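Possible flavin reductase (PDB 2R0X) probably binds FMN and reduces flavins with NADPH. Local coordinates at residues Leu102-Leu113 with Val137-Ala147. Numbering follows the deposited sequence.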
loop_
_atom_site.group_PDB
_atom_site.type_symbol
_atom_site.label_atom_id
_atom_site.label_comp_id
_atom_site.label_asym_id
_atom_site.label_seq_id
_atom_site.Cartn_x
_atom_site.Cartn_y
_atom_site.Cartn_z
ATOM N N LEU A 102 -7.122 -1.523 -22.440
ATOM C CA LEU A 102 -5.891 -0.867 -22.843
ATOM C C LEU A 102 -5.070 -1.872 -23.653
ATOM O O LEU A 102 -5.270 -1.975 -24.846
ATOM C CB LEU A 102 -5.144 -0.250 -21.650
ATOM C CG LEU A 102 -5.756 1.008 -21.042
ATOM C CD1 LEU A 102 -4.970 1.413 -19.750
ATOM C CD2 LEU A 102 -5.773 2.157 -22.027
ATOM N N THR A 103 -4.163 -2.588 -23.013
ATOM C CA THR A 103 -3.284 -3.533 -23.665
ATOM C C THR A 103 -3.563 -5.000 -23.331
ATOM O O THR A 103 -3.527 -5.865 -24.228
ATOM C CB THR A 103 -1.804 -3.167 -23.370
ATOM O OG1 THR A 103 -1.490 -1.849 -23.863
ATOM C CG2 THR A 103 -0.908 -4.154 -24.099
ATOM N N THR A 104 -3.817 -5.305 -22.064
ATOM C CA THR A 104 -3.931 -6.707 -21.646
ATOM C C THR A 104 -5.281 -7.365 -21.885
ATOM O O THR A 104 -5.392 -8.571 -21.794
ATOM C CB THR A 104 -3.568 -6.904 -20.192
ATOM O OG1 THR A 104 -4.609 -6.385 -19.378
ATOM C CG2 THR A 104 -2.197 -6.336 -19.830
ATOM N N GLY A 105 -6.311 -6.562 -22.132
ATOM C CA GLY A 105 -7.657 -7.058 -22.118
ATOM C C GLY A 105 -8.340 -7.003 -20.766
ATOM O O GLY A 105 -9.575 -7.147 -20.695
ATOM N N SER A 106 -7.583 -6.731 -19.703
ATOM C CA SER A 106 -8.196 -6.533 -18.403
ATOM C C SER A 106 -9.122 -5.306 -18.486
ATOM O O SER A 106 -8.746 -4.279 -19.087
ATOM C CB SER A 106 -7.131 -6.288 -17.334
ATOM O OG SER A 106 -6.273 -7.397 -17.240
ATOM N N PRO A 107 -10.318 -5.359 -17.907
ATOM C CA PRO A 107 -11.260 -4.246 -18.061
ATOM C C PRO A 107 -10.785 -2.948 -17.399
ATOM O O PRO A 107 -10.440 -2.921 -16.215
ATOM C CB PRO A 107 -12.516 -4.764 -17.383
ATOM C CG PRO A 107 -12.394 -6.210 -17.364
ATOM C CD PRO A 107 -10.960 -6.536 -17.337
HETATM N N MSE A 108 -10.759 -1.882 -18.201
HETATM C CA MSE A 108 -10.435 -0.548 -17.772
HETATM C C MSE A 108 -11.675 0.200 -17.383
HETATM O O MSE A 108 -12.576 0.380 -18.202
HETATM C CB MSE A 108 -9.744 0.225 -18.878
HETATM C CG MSE A 108 -9.069 1.481 -18.403
HETATM SE SE MSE A 108 -8.638 2.805 -19.707
HETATM C CE MSE A 108 -10.054 4.035 -19.375
ATOM N N LEU A 109 -11.744 0.655 -16.138
ATOM C CA LEU A 109 -12.875 1.394 -15.643
ATOM C C LEU A 109 -12.814 2.815 -16.204
ATOM O O LEU A 109 -11.871 3.573 -15.958
ATOM C CB LEU A 109 -12.791 1.458 -14.102
ATOM C CG LEU A 109 -13.872 2.311 -13.397
ATOM C CD1 LEU A 109 -15.257 1.842 -13.753
ATOM C CD2 LEU A 109 -13.641 2.261 -11.913
ATOM N N GLN A 110 -13.869 3.183 -16.924
ATOM C CA GLN A 110 -14.061 4.546 -17.365
ATOM C C GLN A 110 -14.327 5.480 -16.181
ATOM O O GLN A 110 -14.975 5.098 -15.198
ATOM C CB GLN A 110 -15.208 4.589 -18.390
ATOM C CG GLN A 110 -14.842 3.923 -19.711
ATOM C CD GLN A 110 -13.733 4.640 -20.428
ATOM O OE1 GLN A 110 -13.775 5.852 -20.555
ATOM N NE2 GLN A 110 -12.730 3.911 -20.880
ATOM N N ASP A 111 -13.876 6.726 -16.340
ATOM C CA ASP A 111 -14.077 7.739 -15.313
ATOM C C ASP A 111 -13.363 7.418 -13.990
ATOM O O ASP A 111 -13.724 7.957 -12.956
ATOM C CB ASP A 111 -15.592 7.997 -15.072
ATOM C CG ASP A 111 -15.963 9.455 -14.827
ATOM O OD1 ASP A 111 -15.120 10.353 -15.003
ATOM O OD2 ASP A 111 -17.143 9.683 -14.445
ATOM N N ALA A 112 -12.349 6.576 -14.034
ATOM C CA ALA A 112 -11.538 6.292 -12.864
ATOM C C ALA A 112 -10.520 7.401 -12.610
ATOM O O ALA A 112 -10.217 8.225 -13.460
ATOM C CB ALA A 112 -10.815 4.966 -13.030
ATOM N N LEU A 113 -9.905 7.398 -11.436
ATOM C CA LEU A 113 -8.852 8.320 -11.109
ATOM C C LEU A 113 -7.565 7.995 -11.883
ATOM O O LEU A 113 -6.868 8.876 -12.370
ATOM C CB LEU A 113 -8.584 8.327 -9.617
ATOM C CG LEU A 113 -7.703 9.450 -9.092
ATOM C CD1 LEU A 113 -8.532 10.721 -9.049
ATOM C CD2 LEU A 113 -7.147 9.099 -7.709
ATOM N N VAL A 137 2.260 -2.074 -17.981
ATOM C CA VAL A 137 2.466 -2.019 -19.425
ATOM C C VAL A 137 1.638 -0.942 -20.121
ATOM O O VAL A 137 1.916 -0.661 -21.285
ATOM C CB VAL A 137 2.273 -3.380 -20.097
ATOM C CG1 VAL A 137 3.309 -4.392 -19.534
ATOM C CG2 VAL A 137 0.855 -3.903 -19.915
ATOM N N ASP A 138 0.677 -0.301 -19.439
ATOM C CA ASP A 138 -0.056 0.808 -20.026
ATOM C C ASP A 138 -0.681 1.571 -18.849
ATOM O O ASP A 138 -0.981 0.985 -17.832
ATOM C CB ASP A 138 -1.114 0.267 -21.041
ATOM C CG ASP A 138 -1.501 1.228 -22.108
ATOM O OD1 ASP A 138 -1.226 2.442 -21.980
ATOM O OD2 ASP A 138 -2.131 0.737 -23.095
ATOM N N ILE A 139 -0.843 2.876 -19.009
ATOM C CA ILE A 139 -1.384 3.743 -17.952
ATOM C C ILE A 139 -2.327 4.724 -18.615
ATOM O O ILE A 139 -2.045 5.254 -19.677
ATOM C CB ILE A 139 -0.291 4.518 -17.203
ATOM C CG1 ILE A 139 0.592 3.591 -16.379
ATOM C CG2 ILE A 139 -0.876 5.641 -16.314
ATOM C CD1 ILE A 139 1.722 4.274 -15.586
ATOM N N HIS A 140 -3.446 4.988 -17.944
ATOM C CA HIS A 140 -4.301 6.122 -18.235
ATOM C C HIS A 140 -4.464 6.897 -16.927
ATOM O O HIS A 140 -4.701 6.301 -15.904
ATOM C CB HIS A 140 -5.644 5.610 -18.732
ATOM C CG HIS A 140 -6.600 6.674 -19.145
ATOM N ND1 HIS A 140 -7.405 7.337 -18.242
ATOM C CD2 HIS A 140 -6.919 7.156 -20.369
ATOM C CE1 HIS A 140 -8.152 8.218 -18.886
ATOM N NE2 HIS A 140 -7.896 8.111 -20.179
ATOM N N GLN A 141 -4.354 8.223 -16.979
ATOM C CA GLN A 141 -4.581 9.022 -15.754
ATOM C C GLN A 141 -5.588 10.136 -15.960
ATOM O O GLN A 141 -5.682 10.676 -17.024
ATOM C CB GLN A 141 -3.276 9.551 -15.146
ATOM C CG GLN A 141 -2.336 10.152 -16.143
ATOM C CD GLN A 141 -0.887 10.319 -15.646
ATOM O OE1 GLN A 141 -0.652 11.004 -14.662
ATOM N NE2 GLN A 141 0.086 9.730 -16.374
ATOM N N SER A 142 -6.323 10.452 -14.907
ATOM C CA SER A 142 -7.210 11.601 -14.910
ATOM C C SER A 142 -6.459 12.842 -14.508
ATOM O O SER A 142 -5.334 12.774 -14.012
ATOM C CB SER A 142 -8.355 11.373 -13.923
ATOM O OG SER A 142 -7.910 11.377 -12.584
ATOM N N ASN A 143 -7.141 13.972 -14.660
ATOM C CA ASN A 143 -6.673 15.250 -14.165
ATOM C C ASN A 143 -7.778 15.948 -13.402
ATOM O O ASN A 143 -8.935 15.865 -13.786
ATOM C CB ASN A 143 -6.219 16.140 -15.324
ATOM N N ALA A 144 -7.399 16.602 -12.319
ATOM C CA ALA A 144 -8.311 17.490 -11.608
ATOM C C ALA A 144 -9.502 16.755 -10.995
ATOM O O ALA A 144 -10.588 17.292 -10.853
ATOM C CB ALA A 144 -8.788 18.606 -12.559
ATOM N N LYS A 145 -9.276 15.521 -10.598
ATOM C CA LYS A 145 -10.283 14.746 -9.896
ATOM C C LYS A 145 -9.857 14.495 -8.474
ATOM O O LYS A 145 -8.674 14.629 -8.140
ATOM C CB LYS A 145 -10.607 13.453 -10.616
ATOM C CG LYS A 145 -11.145 13.782 -11.971
ATOM C CD LYS A 145 -11.892 12.684 -12.600
ATOM C CE LYS A 145 -12.386 13.121 -14.010
ATOM N NZ LYS A 145 -13.250 12.104 -14.588
ATOM N N ASN A 146 -10.822 14.175 -7.629
ATOM C CA ASN A 146 -10.547 13.876 -6.229
ATOM C C ASN A 146 -10.547 12.364 -6.026
ATOM O O ASN A 146 -11.295 11.643 -6.661
ATOM C CB ASN A 146 -11.591 14.508 -5.345
ATOM C CG ASN A 146 -11.653 16.011 -5.502
ATOM O OD1 ASN A 146 -12.709 16.577 -5.744
ATOM N ND2 ASN A 146 -10.527 16.633 -5.455
ATOM N N ALA A 147 -9.669 11.915 -5.121
ATOM C CA ALA A 147 -9.475 10.477 -4.844
ATOM C C ALA A 147 -10.418 9.988 -3.779
ATOM O O ALA A 147 -10.701 10.710 -2.800
ATOM C CB ALA A 147 -8.047 10.228 -4.351
HETATM O O HOH W 1 -7.667 7.521 -15.313
HETATM O O HOH W 2 -11.477 9.888 -15.254
#
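Two hydrogen bonds from Ser-142 converge on the carbonyl oxygen of Leu-113. Its OG, 2.7 Å from Leu-113 O, lies in the carbonyl plane on a lone pair, while its backbone N reaches the same oxygen from above that plane. With chi1 at 69°, OG sits between the serine's own N and carbonyl carbon, and a side chain this short can share the acceptor with its amide. In the conformer modelled here, Thr-103 OG1 donates to Asp-138 OD2 over 2.8 Å, meeting the carboxylate on its anti side, 28° out of plane; Thr-103 N and Thr-104 OG1 both bond to Asp-117.

The charged pair is Asp-111 OD1 and Lys-145 NZ, 2.6 Å apart. Lysine is long enough, when extended, to span to the type II turn of Leu-109 to Ala-112, where a water links NZ to Ala-112 O. A second water, at the His-140 ring edge, joins ND1 to that carbonyl.

Among apolar contacts, leucine's two methyls let Leu-113 touch Lys-145 CB through CD1 and Ala-147 through CD2, the latter 3.7 Å from Ala-147 CB; Arg-151 of the second subunit packs on Leu-113 and Ala-147.

Separately, selenomethionine Met-108 makes an oblique Met-aromatic contact, SE 4.9 Å from the His-140 ring centroid and CE over one face.

Residues 102-113 thus lie along the end of strand 129-141, whose Val-137 and Asp-138 form a classic beta bulge opposite Asp-117, on the flank of a split barrel-like fold.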